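Long-range contacts in Ika8 (Synthetic construct, PDB 6G6O), which is an artificial protein, computationally designed to form a symmetrical eight-bladed beta-propeller of WD40-type repeats, with no known natural function: residues A[49-54]-A[78-83]; A[144-149]-A[160-165]; A[170-175]-A[196-201]; A[263-268]-A[303-308]. One frame throughout, in Å; residues are numbered along the deposited sequence.

Interaction 1: residues A[49-54]-A[78-83]; sequences RDHDGH and KVWYIG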
loop_
_atom_site.group_PDB
_atom_site.type_symbol
_atom_site.label_atom_id
_atom_site.label_comp_id
_atom_site.label_asym_id
_atom_site.label_seq_id
_atom_site.Cartn_x
_atom_site.Cartn_y
_atom_site.Cartn_z
ATOM N N ARG A 49 14.422 5.023 -17.710
ATOM C CA ARG A 49 13.875 6.183 -18.397
ATOM C C ARG A 49 13.263 7.132 -17.381
ATOM O O ARG A 49 12.994 6.760 -16.234
ATOM C CB ARG A 49 12.821 5.775 -19.428
ATOM C CG ARG A 49 11.498 5.336 -18.817
ATOM C CD ARG A 49 10.509 4.889 -19.882
ATOM N NE ARG A 49 11.160 4.185 -20.984
ATOM C CZ ARG A 49 11.421 4.729 -22.169
ATOM N NH1 ARG A 49 12.021 4.016 -23.112
ATOM N NH2 ARG A 49 11.090 5.992 -22.406
ATOM N N ASP A 50 13.047 8.365 -17.826
ATOM C CA ASP A 50 12.280 9.358 -17.084
ATOM C C ASP A 50 10.880 9.391 -17.683
ATOM O O ASP A 50 10.686 9.894 -18.795
ATOM C CB ASP A 50 12.941 10.733 -17.156
ATOM C CG ASP A 50 13.985 10.940 -16.080
ATOM O OD1 ASP A 50 13.802 10.414 -14.961
ATOM O OD2 ASP A 50 14.990 11.630 -16.352
ATOM N N HIS A 51 9.911 8.839 -16.959
ATOM C CA HIS A 51 8.533 8.863 -17.425
ATOM C C HIS A 51 8.006 10.293 -17.414
ATOM O O HIS A 51 8.263 11.057 -16.480
ATOM C CB HIS A 51 7.660 7.964 -16.550
ATOM C CG HIS A 51 6.253 7.820 -17.041
ATOM N ND1 HIS A 51 5.165 8.275 -16.328
ATOM C CD2 HIS A 51 5.757 7.269 -18.174
ATOM C CE1 HIS A 51 4.059 8.013 -17.001
ATOM N NE2 HIS A 51 4.390 7.402 -18.124
ATOM N N ASP A 52 7.272 10.656 -18.471
ATOM C CA ASP A 52 6.687 11.992 -18.533
ATOM C C ASP A 52 5.766 12.264 -17.353
ATOM O O ASP A 52 5.556 13.428 -16.999
ATOM C CB ASP A 52 5.938 12.183 -19.853
ATOM C CG ASP A 52 5.249 10.921 -20.322
ATOM O OD1 ASP A 52 5.157 9.964 -19.527
ATOM O OD2 ASP A 52 4.804 10.885 -21.488
ATOM N N GLY A 53 5.225 11.216 -16.737
ATOM C CA GLY A 53 4.496 11.276 -15.494
ATOM C C GLY A 53 3.264 12.161 -15.550
ATOM O O GLY A 53 2.698 12.450 -16.607
ATOM N N HIS A 54 2.855 12.589 -14.364
ATOM C CA HIS A 54 1.709 13.463 -14.184
ATOM C C HIS A 54 2.182 14.860 -13.812
ATOM O O HIS A 54 3.280 15.051 -13.285
ATOM C CB HIS A 54 0.772 12.924 -13.097
ATOM C CG HIS A 54 0.510 11.452 -13.191
ATOM N ND1 HIS A 54 -0.713 10.937 -13.562
ATOM C CD2 HIS A 54 1.309 10.385 -12.951
ATOM C CE1 HIS A 54 -0.656 9.618 -13.549
ATOM N NE2 HIS A 54 0.561 9.257 -13.185
ATOM N N LYS A 78 -3.104 6.803 -15.119
ATOM C CA LYS A 78 -2.442 6.476 -16.371
ATOM C C LYS A 78 -1.981 5.027 -16.358
ATOM O O LYS A 78 -1.561 4.505 -15.321
ATOM C CB LYS A 78 -1.256 7.412 -16.628
ATOM C CG LYS A 78 -1.663 8.873 -16.751
ATOM C CD LYS A 78 -0.467 9.798 -16.929
ATOM C CE LYS A 78 0.176 9.634 -18.295
ATOM N NZ LYS A 78 1.170 10.709 -18.568
ATOM N N VAL A 79 -2.078 4.385 -17.519
ATOM C CA VAL A 79 -1.666 3.000 -17.722
ATOM C C VAL A 79 -0.644 2.996 -18.849
ATOM O O VAL A 79 -0.947 3.440 -19.965
ATOM C CB VAL A 79 -2.862 2.096 -18.061
ATOM C CG1 VAL A 79 -2.403 0.674 -18.322
ATOM C CG2 VAL A 79 -3.896 2.139 -16.945
ATOM N N TRP A 80 0.562 2.507 -18.569
ATOM C CA TRP A 80 1.626 2.614 -19.555
ATOM C C TRP A 80 2.548 1.403 -19.492
ATOM O O TRP A 80 2.581 0.663 -18.506
ATOM C CB TRP A 80 2.429 3.912 -19.382
ATOM C CG TRP A 80 2.729 4.304 -17.965
ATOM C CD1 TRP A 80 1.868 4.863 -17.067
ATOM C CD2 TRP A 80 3.992 4.201 -17.298
ATOM N NE1 TRP A 80 2.511 5.098 -15.876
ATOM C CE2 TRP A 80 3.817 4.701 -15.993
ATOM C CE3 TRP A 80 5.253 3.725 -17.676
ATOM C CZ2 TRP A 80 4.854 4.739 -15.061
ATOM C CZ3 TRP A 80 6.282 3.765 -16.752
ATOM C CH2 TRP A 80 6.076 4.268 -15.461
ATOM N N TYR A 81 3.297 1.221 -20.578
ATOM C CA TYR A 81 4.221 0.105 -20.723
ATOM C C TYR A 81 5.519 0.400 -19.980
ATOM O O TYR A 81 6.108 1.471 -20.147
ATOM C CB TYR A 81 4.496 -0.142 -22.207
ATOM C CG TYR A 81 5.265 -1.404 -22.520
ATOM C CD1 TYR A 81 4.923 -2.616 -21.937
ATOM C CD2 TYR A 81 6.325 -1.385 -23.420
ATOM C CE1 TYR A 81 5.624 -3.770 -22.229
ATOM C CE2 TYR A 81 7.028 -2.533 -23.718
ATOM C CZ TYR A 81 6.675 -3.720 -23.120
ATOM O OH TYR A 81 7.374 -4.866 -23.417
ATOM N N ILE A 82 5.968 -0.555 -19.163
ATOM C CA ILE A 82 7.166 -0.330 -18.361
ATOM C C ILE A 82 8.403 -0.198 -19.242
ATOM O O ILE A 82 9.338 0.539 -18.904
ATOM C CB ILE A 82 7.327 -1.453 -17.317
ATOM C CG1 ILE A 82 8.453 -1.117 -16.338
ATOM C CG2 ILE A 82 7.578 -2.793 -17.989
ATOM C CD1 ILE A 82 8.191 0.125 -15.527
ATOM N N GLY A 83 8.427 -0.882 -20.388
ATOM C CA GLY A 83 9.614 -0.866 -21.225
ATOM C C GLY A 83 9.808 0.433 -21.979
ATOM O O GLY A 83 10.945 0.858 -22.201
HETATM O O HOH W 1 11.583 1.955 -19.217
#
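His51 lies flat over the indole of Trp80 in a face-to-face stack, the His51 ring centroid 3.6 Å from that of the six-membered Trp80 ring and the planes 13° apart. His51 CG stands anti to the backbone N (chi1 -174°), and NE2 comes over the middle of the indole. Beside it Lys78 and His54 pass each other in opposite directions, Lys78 CD lying over one imidazole face toward its rim, 3.4 Å from His54 CE1. The lysine then bends at chi3, and NZ donates to Gly53 O at 3.0 Å from above the carbonyl plane. Gly53-His54 fits the GH pair of a WD40 repeat, and His54, Ser70 and Trp80 its His-Ser-Trp network: His54 NE2 bonds Ser70 OG, which Trp80 NE1 meets more weakly. An alanine in place of Trp80 would probably leave His51 without its stacking partner and Ser70 without the indole N-H. Farther out, a water accepts from Arg49 NE and donates to Ile82 O. His51 also packs on Ile37 of the neighbouring strand 37-41 in its own sheet.

Interaction 2: residues A[144-149]-A[160-165]; sequences KDNIVV and WYIGTG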
loop_
_atom_site.group_PDB
_atom_site.type_symbol
_atom_site.label_atom_id
_atom_site.label_comp_id
_atom_site.label_asym_id
_atom_site.label_seq_id
_atom_site.Cartn_x
_atom_site.Cartn_y
_atom_site.Cartn_z
ATOM N N LYS A 144 -9.645 -8.479 -5.416
ATOM C CA LYS A 144 -9.324 -9.817 -5.893
ATOM C C LYS A 144 -10.612 -10.505 -6.323
ATOM O O LYS A 144 -11.663 -10.294 -5.713
ATOM C CB LYS A 144 -8.625 -10.668 -4.819
ATOM C CG LYS A 144 -7.388 -10.043 -4.191
ATOM C CD LYS A 144 -7.418 -10.155 -2.673
ATOM C CE LYS A 144 -6.440 -9.185 -2.024
ATOM N NZ LYS A 144 -6.573 -9.162 -0.539
ATOM N N ASP A 145 -10.518 -11.319 -7.375
ATOM C CA ASP A 145 -11.601 -12.211 -7.798
ATOM C C ASP A 145 -12.904 -11.451 -8.038
ATOM O O ASP A 145 -13.970 -11.822 -7.542
ATOM C CB ASP A 145 -11.808 -13.332 -6.778
ATOM C CG ASP A 145 -10.736 -14.398 -6.858
ATOM O OD1 ASP A 145 -10.448 -14.871 -7.978
ATOM O OD2 ASP A 145 -10.179 -14.763 -5.802
ATOM N N ASN A 146 -12.808 -10.371 -8.814
ATOM C CA ASN A 146 -13.946 -9.519 -9.159
ATOM C C ASN A 146 -14.660 -8.968 -7.928
ATOM O O ASN A 146 -15.828 -8.578 -8.008
ATOM C CB ASN A 146 -14.944 -10.261 -10.057
ATOM C CG ASN A 146 -14.569 -10.197 -11.525
ATOM O OD1 ASN A 146 -14.234 -9.133 -12.046
ATOM N ND2 ASN A 146 -14.625 -11.339 -12.200
ATOM N N ILE A 147 -13.979 -8.928 -6.787
ATOM C CA ILE A 147 -14.534 -8.407 -5.545
ATOM C C ILE A 147 -13.653 -7.261 -5.076
ATOM O O ILE A 147 -12.437 -7.427 -4.925
ATOM C CB ILE A 147 -14.636 -9.497 -4.462
ATOM C CG1 ILE A 147 -15.555 -10.631 -4.921
ATOM C CG2 ILE A 147 -15.129 -8.903 -3.150
ATOM C CD1 ILE A 147 -15.678 -11.760 -3.920
ATOM N N VAL A 148 -14.265 -6.102 -4.850
ATOM C CA VAL A 148 -13.571 -4.913 -4.370
ATOM C C VAL A 148 -13.980 -4.670 -2.925
ATOM O O VAL A 148 -15.174 -4.611 -2.612
ATOM C CB VAL A 148 -13.886 -3.684 -5.240
ATOM C CG1 VAL A 148 -13.159 -2.459 -4.709
ATOM C CG2 VAL A 148 -13.514 -3.948 -6.686
ATOM N N VAL A 149 -12.990 -4.534 -2.046
ATOM C CA VAL A 149 -13.210 -4.185 -0.649
ATOM C C VAL A 149 -12.503 -2.863 -0.393
ATOM O O VAL A 149 -11.279 -2.769 -0.543
ATOM C CB VAL A 149 -12.705 -5.278 0.305
ATOM C CG1 VAL A 149 -13.094 -4.949 1.734
ATOM C CG2 VAL A 149 -13.268 -6.628 -0.102
ATOM N N TRP A 160 -18.000 -4.596 -2.873
ATOM C CA TRP A 160 -18.702 -4.557 -4.148
ATOM C C TRP A 160 -18.274 -5.735 -5.011
ATOM O O TRP A 160 -17.137 -6.207 -4.927
ATOM C CB TRP A 160 -18.427 -3.255 -4.917
ATOM C CG TRP A 160 -18.398 -2.015 -4.081
ATOM C CD1 TRP A 160 -17.384 -1.594 -3.269
ATOM C CD2 TRP A 160 -19.423 -1.016 -3.993
ATOM N NE1 TRP A 160 -17.719 -0.402 -2.672
ATOM C CE2 TRP A 160 -18.965 -0.026 -3.101
ATOM C CE3 TRP A 160 -20.685 -0.867 -4.578
ATOM C CZ2 TRP A 160 -19.726 1.099 -2.780
ATOM C CZ3 TRP A 160 -21.438 0.251 -4.258
ATOM C CH2 TRP A 160 -20.955 1.217 -3.368
ATOM N N TYR A 161 -19.193 -6.200 -5.851
ATOM C CA TYR A 161 -18.887 -7.193 -6.872
ATOM C C TYR A 161 -18.866 -6.499 -8.226
ATOM O O TYR A 161 -19.860 -5.883 -8.626
ATOM C CB TYR A 161 -19.897 -8.340 -6.867
ATOM C CG TYR A 161 -19.400 -9.554 -7.617
ATOM C CD1 TYR A 161 -18.536 -10.459 -7.014
ATOM C CD2 TYR A 161 -19.776 -9.785 -8.935
ATOM C CE1 TYR A 161 -18.070 -11.566 -7.697
ATOM C CE2 TYR A 161 -19.313 -10.891 -9.626
ATOM C CZ TYR A 161 -18.461 -11.777 -9.001
ATOM O OH TYR A 161 -17.996 -12.880 -9.682
ATOM N N ILE A 162 -17.731 -6.597 -8.921
ATOM C CA ILE A 162 -17.571 -5.912 -10.196
ATOM C C ILE A 162 -18.550 -6.475 -11.217
ATOM O O ILE A 162 -18.771 -7.690 -11.297
ATOM C CB ILE A 162 -16.117 -6.033 -10.681
ATOM C CG1 ILE A 162 -15.179 -5.328 -9.699
ATOM C CG2 ILE A 162 -15.960 -5.465 -12.089
ATOM C CD1 ILE A 162 -13.866 -4.896 -10.305
ATOM N N GLY A 163 -19.147 -5.581 -12.003
ATOM C CA GLY A 163 -20.142 -5.974 -12.980
ATOM C C GLY A 163 -21.547 -5.766 -12.460
ATOM O O GLY A 163 -22.357 -5.077 -13.088
ATOM N N THR A 164 -21.845 -6.365 -11.305
ATOM C CA THR A 164 -23.140 -6.149 -10.672
ATOM C C THR A 164 -23.276 -4.721 -10.161
ATOM O O THR A 164 -24.386 -4.177 -10.133
ATOM C CB THR A 164 -23.338 -7.145 -9.528
ATOM O OG1 THR A 164 -22.959 -8.455 -9.965
ATOM C CG2 THR A 164 -24.792 -7.167 -9.080
ATOM N N GLY A 165 -22.167 -4.099 -9.759
ATOM C CA GLY A 165 -22.174 -2.733 -9.286
ATOM C C GLY A 165 -22.715 -2.533 -7.888
ATOM O O GLY A 165 -22.406 -1.511 -7.263
#
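Tyr161 lays one ring face over the backbone oxygen of Asn146: CD1 is 3.4 Å from Asn146 O, which sits toward the rim. Tyr161 and Ile147 point to the same face of the sheet; Tyr161 CG is anti to the backbone N (chi1 -164°), and the ring ends nearer the 144-149 segment. Ile147 CG1 reaches Tyr161 CD1 at 3.6 Å, and Asn146 CB approaches Tyr161 CZ. An alanine in place of Tyr161 would probably uncover Asn146 O and cost Ile147 CG1 its contact with the ring. The sheet's other side carries Val148 and Trp160. There Val148 CG2, anti to its own carbonyl carbon, meets Ile162 CG1 at 3.7 Å. Ile162 CG1 takes the same anti position (chi1 -63°), and its side chain continues onto Phe143 and, in the preceding blade, Ile107 and Val109. Trp160 turns its ring edge to Val148 O and meets the ring of His131. Backbone bonds fix the register: Val148 and Trp160 pair N to O both ways, and Ile162 N donates to Asn146 O. A type I' turn from Lys144 to Ile147 joins strand 138-144 to strand 147-152. With strand 157-161 the latter forms an antiparallel hairpin of a WD40 blade, Trp160-Tyr161 replacing the repeat's Trp-Asp pair.

Interaction 3: residues A[170-175]-A[196-201]; sequences SLEGHQ and TIKVWD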
loop_
_atom_site.group_PDB
_atom_site.type_symbol
_atom_site.label_atom_id
_atom_site.label_comp_id
_atom_site.label_asym_id
_atom_site.label_seq_id
_atom_site.Cartn_x
_atom_site.Cartn_y
_atom_site.Cartn_z
ATOM N N SER A 170 -23.049 -5.713 3.871
ATOM C CA SER A 170 -22.861 -4.428 4.532
ATOM C C SER A 170 -22.158 -4.654 5.861
ATOM O O SER A 170 -22.594 -5.483 6.667
ATOM C CB SER A 170 -24.200 -3.715 4.744
ATOM O OG SER A 170 -25.004 -4.402 5.685
ATOM N N LEU A 171 -21.071 -3.921 6.084
ATOM C CA LEU A 171 -20.246 -4.072 7.273
ATOM C C LEU A 171 -20.384 -2.847 8.167
ATOM O O LEU A 171 -20.476 -1.716 7.678
ATOM C CB LEU A 171 -18.778 -4.281 6.892
ATOM C CG LEU A 171 -18.517 -5.332 5.809
ATOM C CD1 LEU A 171 -17.046 -5.361 5.431
ATOM C CD2 LEU A 171 -18.982 -6.706 6.267
ATOM N N GLU A 172 -20.395 -3.080 9.482
ATOM C CA GLU A 172 -20.533 -1.979 10.429
ATOM C C GLU A 172 -19.331 -1.044 10.381
ATOM O O GLU A 172 -19.461 0.148 10.684
ATOM C CB GLU A 172 -20.730 -2.529 11.844
ATOM C CG GLU A 172 -20.932 -1.464 12.914
ATOM C CD GLU A 172 -21.141 -2.056 14.296
ATOM O OE1 GLU A 172 -21.965 -1.508 15.059
ATOM O OE2 GLU A 172 -20.483 -3.067 14.620
ATOM N N GLY A 173 -18.164 -1.555 9.998
ATOM C CA GLY A 173 -16.997 -0.705 9.896
ATOM C C GLY A 173 -16.451 -0.309 11.258
ATOM O O GLY A 173 -16.757 -0.906 12.292
ATOM N N HIS A 174 -15.629 0.734 11.242
ATOM C CA HIS A 174 -14.939 1.213 12.427
ATOM C C HIS A 174 -15.388 2.631 12.756
ATOM O O HIS A 174 -16.064 3.296 11.968
ATOM C CB HIS A 174 -13.417 1.182 12.229
ATOM C CG HIS A 174 -12.878 -0.168 11.868
ATOM N ND1 HIS A 174 -11.987 -0.849 12.668
ATOM C CD2 HIS A 174 -13.102 -0.961 10.795
ATOM C CE1 HIS A 174 -11.686 -2.004 12.103
ATOM N NE2 HIS A 174 -12.349 -2.097 10.965
ATOM N N GLN A 175 -15.002 3.088 13.945
ATOM C CA GLN A 175 -15.176 4.475 14.345
ATOM C C GLN A 175 -13.941 5.321 14.059
ATOM O O GLN A 175 -13.843 6.446 14.559
ATOM C CB GLN A 175 -15.523 4.562 15.834
ATOM C CG GLN A 175 -16.632 3.627 16.281
ATOM C CD GLN A 175 -16.870 3.688 17.779
ATOM O OE1 GLN A 175 -16.988 4.769 18.356
ATOM N NE2 GLN A 175 -16.937 2.524 18.416
ATOM N N THR A 196 -7.938 -0.710 16.449
ATOM C CA THR A 196 -8.920 -1.783 16.398
ATOM C C THR A 196 -8.746 -2.614 15.132
ATOM O O THR A 196 -8.408 -2.093 14.066
ATOM C CB THR A 196 -10.340 -1.218 16.456
ATOM O OG1 THR A 196 -10.550 -0.326 15.355
ATOM C CG2 THR A 196 -10.564 -0.469 17.761
ATOM N N ILE A 197 -8.976 -3.918 15.259
ATOM C CA ILE A 197 -8.929 -4.847 14.138
ATOM C C ILE A 197 -10.209 -5.666 14.160
ATOM O O ILE A 197 -10.536 -6.288 15.177
ATOM C CB ILE A 197 -7.690 -5.762 14.202
ATOM C CG1 ILE A 197 -6.434 -4.990 13.780
ATOM C CG2 ILE A 197 -7.888 -6.999 13.333
ATOM C CD1 ILE A 197 -6.162 -5.012 12.292
ATOM N N LYS A 198 -10.934 -5.665 13.045
ATOM C CA LYS A 198 -12.242 -6.299 12.962
ATOM C C LYS A 198 -12.246 -7.331 11.846
ATOM O O LYS A 198 -11.846 -7.036 10.715
ATOM C CB LYS A 198 -13.335 -5.252 12.737
ATOM C CG LYS A 198 -13.509 -4.310 13.919
ATOM C CD LYS A 198 -14.789 -3.504 13.813
ATOM C CE LYS A 198 -14.972 -2.606 15.022
ATOM N NZ LYS A 198 -16.293 -1.924 15.003
ATOM N N VAL A 199 -12.701 -8.539 12.171
ATOM C CA VAL A 199 -12.762 -9.655 11.235
ATOM C C VAL A 199 -14.224 -9.898 10.891
ATOM O O VAL A 199 -15.041 -10.177 11.779
ATOM C CB VAL A 199 -12.113 -10.917 11.822
ATOM C CG1 VAL A 199 -12.428 -12.128 10.961
ATOM C CG2 VAL A 199 -10.613 -10.719 11.950
ATOM N N TRP A 200 -14.554 -9.793 9.608
ATOM C CA TRP A 200 -15.930 -9.858 9.144
ATOM C C TRP A 200 -16.180 -11.137 8.362
ATOM O O TRP A 200 -15.253 -11.829 7.935
ATOM C CB TRP A 200 -16.271 -8.656 8.261
ATOM C CG TRP A 200 -15.875 -7.353 8.849
ATOM C CD1 TRP A 200 -14.696 -6.696 8.669
ATOM C CD2 TRP A 200 -16.664 -6.535 9.718
ATOM N NE1 TRP A 200 -14.699 -5.518 9.373
ATOM C CE2 TRP A 200 -15.897 -5.396 10.026
ATOM C CE3 TRP A 200 -17.944 -6.656 10.266
ATOM C CZ2 TRP A 200 -16.367 -4.384 10.856
ATOM C CZ3 TRP A 200 -18.409 -5.650 11.091
ATOM C CH2 TRP A 200 -17.622 -4.529 11.379
ATOM N N ASP A 201 -17.460 -11.433 8.169
ATOM C CA ASP A 201 -17.893 -12.542 7.334
ATOM C C ASP A 201 -18.346 -11.981 5.991
ATOM O O ASP A 201 -19.254 -11.146 5.941
ATOM C CB ASP A 201 -19.010 -13.336 8.008
ATOM C CG ASP A 201 -19.257 -14.673 7.343
ATOM O OD1 ASP A 201 -19.789 -14.689 6.213
ATOM O OD2 ASP A 201 -18.909 -15.715 7.938
HETATM O O HOH W 2 -15.191 0.038 17.387
#
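Side chains of Leu171 and His174 and the backbone of Gly173 meet Lys198 and Trp200 in a loop-on-strand contact between the link leaving strand 167-170 and the third strand, 197-201, of the next propeller blade. Gly173-His174 fits the GH pair of a WD40 repeat. Its hydrogen-bonded network is recognisable here: His174 NE2 and Trp200 NE1 both bond to Ser190 OG, while Asp194 holds Thr196 OG1. Leu171 CB sits over the centre of the six-membered Trp200 ring, 11° off the normal, in a CH-pi contact, and Leu171 CD2 reaches Trp200 CB at 3.9 Å. The far end of the indole abuts the loop backbone, Trp200 CH2 being 3.3 Å from Gly173 N, with Glu172 CB also close. Lys198 is extended beyond CG and slides past His174 in the opposite direction. Its CD lies over the centre of the imidazole, 3.9 Å from the ring centroid. NZ ends in the carbonyl plane of Gly173, bonded to its O at 2.9 Å. A water accepts from Gln175 NE2 and, weakly, from Lys198 NZ. Thr196 comes in at the rim of the imidazole: His174 ND1 donates to Thr196 OG1 at 3.1 Å, nearly straight at 164° and with the hydroxyl oxygen only 1° out of the ring plane.

Interaction 4: residues A[263-268]-A[303-308]; sequences FSKNIV and FKDNIV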
loop_
_atom_site.group_PDB
_atom_site.type_symbol
_atom_site.label_atom_id
_atom_site.label_comp_id
_atom_site.label_asym_id
_atom_site.label_seq_id
_atom_site.Cartn_x
_atom_site.Cartn_y
_atom_site.Cartn_z
ATOM N N PHE A 263 6.202 -6.864 4.950
ATOM C CA PHE A 263 6.022 -8.186 5.544
ATOM C C PHE A 263 6.054 -9.219 4.430
ATOM O O PHE A 263 5.222 -9.175 3.519
ATOM C CB PHE A 263 4.702 -8.248 6.318
ATOM C CG PHE A 263 4.526 -9.485 7.153
ATOM C CD1 PHE A 263 5.587 -10.336 7.414
ATOM C CD2 PHE A 263 3.284 -9.790 7.688
ATOM C CE1 PHE A 263 5.409 -11.471 8.184
ATOM C CE2 PHE A 263 3.100 -10.920 8.460
ATOM C CZ PHE A 263 4.163 -11.763 8.707
ATOM N N SER A 264 7.011 -10.141 4.505
ATOM C CA SER A 264 7.177 -11.172 3.485
ATOM C C SER A 264 7.784 -12.401 4.140
ATOM O O SER A 264 8.905 -12.338 4.654
ATOM C CB SER A 264 8.060 -10.676 2.338
ATOM O OG SER A 264 8.226 -11.677 1.349
ATOM N N LYS A 265 7.046 -13.511 4.116
ATOM C CA LYS A 265 7.455 -14.772 4.742
ATOM C C LYS A 265 7.653 -14.508 6.230
ATOM O O LYS A 265 6.680 -14.117 6.898
ATOM C CB LYS A 265 8.663 -15.338 3.989
ATOM C CG LYS A 265 8.293 -16.290 2.861
ATOM C CD LYS A 265 9.364 -16.332 1.782
ATOM C CE LYS A 265 9.112 -15.279 0.713
ATOM N NZ LYS A 265 9.958 -15.496 -0.495
ATOM N N ASN A 266 8.847 -14.693 6.789
ATOM C CA ASN A 266 9.069 -14.545 8.221
ATOM C C ASN A 266 9.805 -13.261 8.579
ATOM O O ASN A 266 10.280 -13.127 9.710
ATOM C CB ASN A 266 9.841 -15.751 8.763
ATOM C CG ASN A 266 9.001 -17.013 8.799
ATOM O OD1 ASN A 266 7.771 -16.955 8.806
ATOM N ND2 ASN A 266 9.666 -18.165 8.819
ATOM N N ILE A 267 9.904 -12.311 7.653
ATOM C CA ILE A 267 10.713 -11.114 7.837
ATOM C C ILE A 267 9.807 -9.892 7.790
ATOM O O ILE A 267 9.036 -9.720 6.839
ATOM C CB ILE A 267 11.822 -11.019 6.774
ATOM C CG1 ILE A 267 12.835 -12.148 6.967
ATOM C CG2 ILE A 267 12.515 -9.669 6.843
ATOM C CD1 ILE A 267 13.597 -12.506 5.712
ATOM N N VAL A 268 9.904 -9.048 8.814
ATOM C CA VAL A 268 9.194 -7.777 8.876
ATOM C C VAL A 268 10.215 -6.655 8.766
ATOM O O VAL A 268 11.220 -6.649 9.488
ATOM C CB VAL A 268 8.376 -7.645 10.173
ATOM C CG1 VAL A 268 7.927 -6.205 10.377
ATOM C CG2 VAL A 268 7.182 -8.581 10.142
ATOM N N PHE A 303 9.296 -5.015 -0.667
ATOM C CA PHE A 303 10.079 -6.152 -0.191
ATOM C C PHE A 303 9.729 -7.366 -1.038
ATOM O O PHE A 303 8.600 -7.860 -0.978
ATOM C CB PHE A 303 9.800 -6.417 1.288
ATOM C CG PHE A 303 10.710 -7.431 1.913
ATOM C CD1 PHE A 303 11.913 -7.771 1.319
ATOM C CD2 PHE A 303 10.363 -8.041 3.105
ATOM C CE1 PHE A 303 12.746 -8.702 1.898
ATOM C CE2 PHE A 303 11.193 -8.974 3.688
ATOM C CZ PHE A 303 12.387 -9.305 3.083
ATOM N N LYS A 304 10.694 -7.851 -1.819
ATOM C CA LYS A 304 10.498 -9.033 -2.651
ATOM C C LYS A 304 11.784 -9.843 -2.681
ATOM O O LYS A 304 12.805 -9.364 -3.185
ATOM C CB LYS A 304 10.074 -8.653 -4.073
ATOM C CG LYS A 304 10.128 -9.817 -5.050
ATOM C CD LYS A 304 9.691 -9.417 -6.448
ATOM C CE LYS A 304 9.862 -10.578 -7.415
ATOM N NZ LYS A 304 9.210 -10.321 -8.727
ATOM N N ASP A 305 11.731 -11.061 -2.141
ATOM C CA ASP A 305 12.824 -12.031 -2.224
ATOM C C ASP A 305 14.117 -11.472 -1.623
ATOM O O ASP A 305 15.141 -11.332 -2.296
ATOM C CB ASP A 305 13.040 -12.483 -3.672
ATOM C CG ASP A 305 11.984 -13.466 -4.142
ATOM O OD1 ASP A 305 11.859 -14.548 -3.530
ATOM O OD2 ASP A 305 11.280 -13.157 -5.127
ATOM N N ASN A 306 14.047 -11.154 -0.330
ATOM C CA ASN A 306 15.182 -10.678 0.461
ATOM C C ASN A 306 15.792 -9.389 -0.087
ATOM O O ASN A 306 16.954 -9.081 0.193
ATOM C CB ASN A 306 16.258 -11.762 0.593
ATOM C CG ASN A 306 15.818 -12.907 1.482
ATOM O OD1 ASN A 306 15.907 -12.828 2.707
ATOM N ND2 ASN A 306 15.334 -13.979 0.868
ATOM N N ILE A 307 15.025 -8.621 -0.858
ATOM C CA ILE A 307 15.455 -7.322 -1.367
ATOM C C ILE A 307 14.487 -6.275 -0.840
ATOM O O ILE A 307 13.274 -6.373 -1.066
ATOM C CB ILE A 307 15.507 -7.290 -2.902
ATOM C CG1 ILE A 307 16.660 -8.150 -3.417
ATOM C CG2 ILE A 307 15.653 -5.861 -3.399
ATOM C CD1 ILE A 307 16.834 -8.094 -4.917
ATOM N N VAL A 308 15.019 -5.274 -0.145
ATOM C CA VAL A 308 14.226 -4.186 0.416
ATOM C C VAL A 308 14.497 -2.933 -0.403
ATOM O O VAL A 308 15.643 -2.479 -0.498
ATOM C CB VAL A 308 14.548 -3.953 1.899
ATOM C CG1 VAL A 308 13.773 -2.758 2.426
ATOM C CG2 VAL A 308 14.234 -5.195 2.709
#
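Ile267 and Phe303 meet at about a right angle, joining two neighbouring blades without any hydrogen bond between the segments. Followed outward, Ile267 begins with CB 3.8 Å from Phe303 CE2. Its CG2 branch, anti to the backbone N, presses closer to the same carbon, 3.5 Å from Phe303 CE2, and also meets Phe303 CZ. On the other branch CG1 is anti to the carbonyl carbon (chi1 -67°); beyond it CD1 meets the side-chain amide of Asn306, where Ile267 CD1 is 3.8 Å from Asn306 OD1. Phe303 CG in turn is anti to its own backbone N (chi1 -171°), and its CD2, the atom next to CE2, lies 3.6 Å from Ser264 CB. Beyond the apolar contact Lys265 NZ and Asp305 OD1 form a long salt bridge of 3.7 Å, so this charge pairing is probably loose. Ser264 and Ile267 are the ends of a type II' turn, with Ser264 N bonded to Ile267 O at 3.1 Å. The turn joins strands 258-264 and 267-272; the opposing segment likewise links 298-303 to 307-312. Phe263 packs on Ile227 of the blade before, as Phe303 does on Ile267. Such side-by-side packing of inner hairpins from successive blades is characteristic of a beta-propeller.

Overall arrangement
From the N terminus the four contacts close their loops one after another, and none nests in or crosses another. Interaction 1 spans strands 58-64 and 67-72 and ties the end of one blade to the third strand of the next. Interaction 2 closes a short hairpin inside the blade of strands 138-144 to 167-170. Interaction 3 leaves that blade and repeats the plan of interaction 1; it passes within about 5 Å of interaction 2 (nearest atoms) without touching. Interactions 1 and 3 lie on opposite sides of the propeller, centres 37 Å apart. Interaction 4 joins the inner hairpins of the last two blades, the final one completed by the N-terminal strand 7-10, which closes the ring.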